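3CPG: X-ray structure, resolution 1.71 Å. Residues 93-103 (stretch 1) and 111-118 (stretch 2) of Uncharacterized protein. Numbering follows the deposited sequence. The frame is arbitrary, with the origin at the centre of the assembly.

Stretch 1, residues 93-103: RCAERGFSLGV
Stretch 2 111-118: AAEHIPFH

Two short strands, one ending at Leu101 and the other at Ile115, run side by side in parallel, their N-to-C directions 33° apart and their axes approaching to 4.6 Å; the two stretches together bury 544 Å². Stretch 1 enters as the end of a helix, Arg93 to Glu96. Arg97 (phi/psi -85/6) is the first residue to leave helical angles, and Gly98 turns the chain at 82/23, where a CB would be jammed against the preceding carbonyl O. The turn is held by Gly98 N to Ala95 O (2.9 Å) and Phe99 N to Cys94 O (2.8 Å), after which the chain extends through Phe99 (-122/148), Ser100 (-99/147) and Leu101 (-127/125).

Stretch 2 begins at Ala111 (-91/9), whose CB points away, and becomes extended at Ala112 (-65/137). The CB of Ala112 points toward stretch 1 and packs 3.3 Å from Gly98 O. Water 1 sits to one side of the pair Gly98 O and Glu113 N, donating to Gly98 O (2.8 Å) and accepting from Glu113 N (3.0 Å), and so bridges two backbone atoms 3.8 Å apart. Water 2 donates to Ala112 O (2.7 Å) and lies 2.7 Å from Ser100 OG, to which it is also hydrogen-bonded.

Glu113 (-66/143; chi1 t, chi2 t) starts the direct backbone pairing: its O accepts from Ser100 N at 3.0 Å, and also lies 3.3 Å from Phe99 CA in a CA-H...O contact, near the plane of the Phe99 ring. His114 (-99/134) is in register with Ser100, CA to CA 4.7 Å, and their side chains share one face of the sheet. With chi1 at 179° and chi2 at -108°, the imidazole reaches along stretch 1, so that His114 NE2 donates to Gly102 O (2.9 Å, 162°) and His114 CD2 lies 2.9 Å from Ser100 OG, whose chi1 is p. Both oxygens lie at the ring edge.

Ile115 (-109/111; chi1 m, chi2 t) pairs with Leu101, CA to CA 4.9 Å, on the face opposite Ser100 and His114. Its backbone bonds on both sides of that partner: Ile115 N donates to Ser100 O (2.8 Å, 165°), and Ile115 O accepts from Gly102 N (3.0 Å, 170°). Ile115 O also lies 3.5 Å from Leu101 CA, in a CA-H...O contact. Ile115 CD1 sits over one face of the Phe99 ring (chi1 m), 3.9 Å from its centroid and 27° off the normal, while Cys94 SG is 4.3 Å from Ile115 CD1. Ile115 CG2 meets Leu101 CD1 at 3.8 Å, with Leu101 in chi1 t, chi2 p.

The CA-to-CB bond of Pro116 (-63/143) points away, and the residue makes no contact with stretch 1. Phe117 (-123/103; chi1 t) points toward stretch 1, its CD1 3.8 Å from Leu101 CG and its CB 3.7 Å from Gly102 CA. Gly102, at 50/-137, has a positive phi that favours glycine, and an ideal CB there would lie 2.9 Å from Phe117 CB, a clash. His118 (-103/160; chi1 m) carries the strand on, beyond reach of stretch 1.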

# COMPACT_ATOMS: atom_id res chain seq x y z
N ARG A 93 -2.28 -15.34 -13.81
CA ARG A 93 -2.75 -16.20 -12.73
C ARG A 93 -3.99 -15.62 -12.05
O ARG A 93 -4.93 -16.35 -11.73
CB ARG A 93 -1.64 -16.41 -11.69
CG ARG A 93 -0.48 -17.29 -12.17
CD ARG A 93 -0.89 -18.76 -12.25
NE ARG A 93 -1.13 -19.35 -10.93
CZ ARG A 93 -0.17 -19.80 -10.12
NH1 ARG A 93 1.10 -19.73 -10.49
NH2 ARG A 93 -0.48 -20.31 -8.93
N CYS A 94 -4.00 -14.31 -11.82
CA CYS A 94 -5.15 -13.69 -11.19
C CYS A 94 -6.37 -13.75 -12.10
O CYS A 94 -7.48 -13.97 -11.63
CB CYS A 94 -4.85 -12.23 -10.82
SG CYS A 94 -3.84 -12.09 -9.33
N ALA A 95 -6.16 -13.57 -13.40
CA ALA A 95 -7.25 -13.61 -14.36
C ALA A 95 -7.91 -14.99 -14.35
O ALA A 95 -9.14 -15.11 -14.37
CB ALA A 95 -6.75 -13.29 -15.76
N GLU A 96 -7.09 -16.03 -14.33
CA GLU A 96 -7.60 -17.39 -14.31
C GLU A 96 -8.43 -17.64 -13.05
O GLU A 96 -9.40 -18.41 -13.06
CB GLU A 96 -6.44 -18.38 -14.38
CG GLU A 96 -5.78 -18.40 -15.75
CD GLU A 96 -4.40 -19.01 -15.73
OE1 GLU A 96 -4.09 -19.78 -14.79
OE2 GLU A 96 -3.61 -18.73 -16.66
N ARG A 97 -8.05 -16.97 -11.97
CA ARG A 97 -8.75 -17.08 -10.69
C ARG A 97 -9.95 -16.14 -10.61
O ARG A 97 -10.58 -16.02 -9.57
CB ARG A 97 -7.81 -16.80 -9.53
CG ARG A 97 -6.81 -17.90 -9.23
CD ARG A 97 -7.51 -19.15 -8.70
NE ARG A 97 -6.58 -20.01 -7.99
CZ ARG A 97 -6.48 -21.33 -8.17
NH1 ARG A 97 -7.25 -21.94 -9.07
NH2 ARG A 97 -5.61 -22.03 -7.46
N GLY A 98 -10.25 -15.46 -11.72
CA GLY A 98 -11.39 -14.55 -11.75
C GLY A 98 -11.17 -13.17 -11.17
O GLY A 98 -12.13 -12.50 -10.77
N PHE A 99 -9.91 -12.73 -11.12
CA PHE A 99 -9.57 -11.41 -10.58
C PHE A 99 -8.85 -10.55 -11.60
O PHE A 99 -8.11 -11.05 -12.45
CB PHE A 99 -8.61 -11.53 -9.39
CG PHE A 99 -9.14 -12.34 -8.25
CD1 PHE A 99 -10.24 -11.90 -7.51
CD2 PHE A 99 -8.52 -13.54 -7.88
CE1 PHE A 99 -10.70 -12.64 -6.43
CE2 PHE A 99 -8.98 -14.28 -6.80
CZ PHE A 99 -10.08 -13.83 -6.07
N SER A 100 -9.07 -9.24 -11.52
CA SER A 100 -8.35 -8.31 -12.38
C SER A 100 -7.24 -7.85 -11.44
O SER A 100 -7.44 -7.78 -10.23
CB SER A 100 -9.25 -7.14 -12.82
OG SER A 100 -9.75 -6.41 -11.72
N LEU A 101 -6.06 -7.55 -11.98
CA LEU A 101 -4.94 -7.13 -11.15
C LEU A 101 -4.33 -5.82 -11.61
O LEU A 101 -3.93 -5.70 -12.76
CB LEU A 101 -3.86 -8.21 -11.16
CG LEU A 101 -2.55 -7.90 -10.42
CD1 LEU A 101 -2.79 -7.89 -8.91
CD2 LEU A 101 -1.50 -8.96 -10.77
N GLY A 102 -4.24 -4.86 -10.71
CA GLY A 102 -3.67 -3.57 -11.06
C GLY A 102 -4.31 -3.02 -12.32
O GLY A 102 -5.52 -3.10 -12.49
N VAL A 103 -3.49 -2.47 -13.21
CA VAL A 103 -4.00 -1.93 -14.46
C VAL A 103 -3.43 -2.65 -15.67
O VAL A 103 -3.82 -2.38 -16.80
CB VAL A 103 -3.68 -0.43 -14.57
CG1 VAL A 103 -4.41 0.34 -13.49
CG2 VAL A 103 -2.18 -0.20 -14.46
N ALA A 111 -17.48 -8.30 -14.13
CA ALA A 111 -17.88 -8.34 -12.73
C ALA A 111 -16.78 -8.96 -11.87
O ALA A 111 -16.99 -9.25 -10.69
CB ALA A 111 -19.18 -9.13 -12.58
N ALA A 112 -15.62 -9.18 -12.46
CA ALA A 112 -14.50 -9.76 -11.73
C ALA A 112 -14.03 -8.83 -10.62
O ALA A 112 -13.92 -7.62 -10.83
CB ALA A 112 -13.35 -10.06 -12.68
N GLU A 113 -13.77 -9.39 -9.44
CA GLU A 113 -13.29 -8.58 -8.33
C GLU A 113 -11.92 -8.05 -8.71
O GLU A 113 -11.14 -8.75 -9.35
CB GLU A 113 -13.18 -9.40 -7.05
CG GLU A 113 -12.73 -8.58 -5.85
CD GLU A 113 -12.71 -9.36 -4.56
OE1 GLU A 113 -13.24 -10.49 -4.54
OE2 GLU A 113 -12.16 -8.85 -3.56
N HIS A 114 -11.63 -6.82 -8.31
CA HIS A 114 -10.35 -6.21 -8.63
C HIS A 114 -9.38 -6.30 -7.46
O HIS A 114 -9.74 -6.04 -6.31
CB HIS A 114 -10.55 -4.75 -9.04
CG HIS A 114 -9.28 -4.03 -9.37
ND1 HIS A 114 -8.72 -3.08 -8.55
CD2 HIS A 114 -8.45 -4.14 -10.44
CE1 HIS A 114 -7.61 -2.63 -9.09
NE2 HIS A 114 -7.42 -3.25 -10.24
N ILE A 115 -8.14 -6.70 -7.76
CA ILE A 115 -7.09 -6.80 -6.75
C ILE A 115 -6.09 -5.67 -7.00
O ILE A 115 -5.38 -5.66 -8.01
CB ILE A 115 -6.35 -8.16 -6.83
CG1 ILE A 115 -7.28 -9.28 -6.40
CG2 ILE A 115 -5.12 -8.14 -5.93
CD1 ILE A 115 -6.65 -10.66 -6.43
N PRO A 116 -6.04 -4.67 -6.10
CA PRO A 116 -5.09 -3.57 -6.31
C PRO A 116 -3.65 -4.06 -6.29
O PRO A 116 -3.30 -4.96 -5.53
CB PRO A 116 -5.41 -2.63 -5.15
CG PRO A 116 -6.88 -2.85 -4.94
CD PRO A 116 -6.99 -4.36 -5.02
N PHE A 117 -2.82 -3.46 -7.13
CA PHE A 117 -1.40 -3.82 -7.21
C PHE A 117 -0.69 -2.49 -6.94
O PHE A 117 -0.64 -1.63 -7.80
CB PHE A 117 -1.07 -4.35 -8.61
CG PHE A 117 0.29 -5.00 -8.74
CD1 PHE A 117 0.56 -5.85 -9.81
CD2 PHE A 117 1.30 -4.75 -7.82
CE1 PHE A 117 1.82 -6.44 -9.97
CE2 PHE A 117 2.56 -5.33 -7.96
CZ PHE A 117 2.82 -6.18 -9.04
N HIS A 118 -0.18 -2.34 -5.72
CA HIS A 118 0.51 -1.11 -5.33
C HIS A 118 2.02 -1.21 -5.30
O HIS A 118 2.58 -2.30 -5.23
CB HIS A 118 0.08 -0.66 -3.93
CG HIS A 118 -1.37 -0.31 -3.81
ND1 HIS A 118 -1.87 0.39 -2.74
CD2 HIS A 118 -2.43 -0.58 -4.61
CE1 HIS A 118 -3.17 0.54 -2.88
NE2 HIS A 118 -3.54 -0.04 -4.01
O HOH W 1 -14.15 -12.33 -8.82
O HOH W 2 -12.34 -6.20 -12.51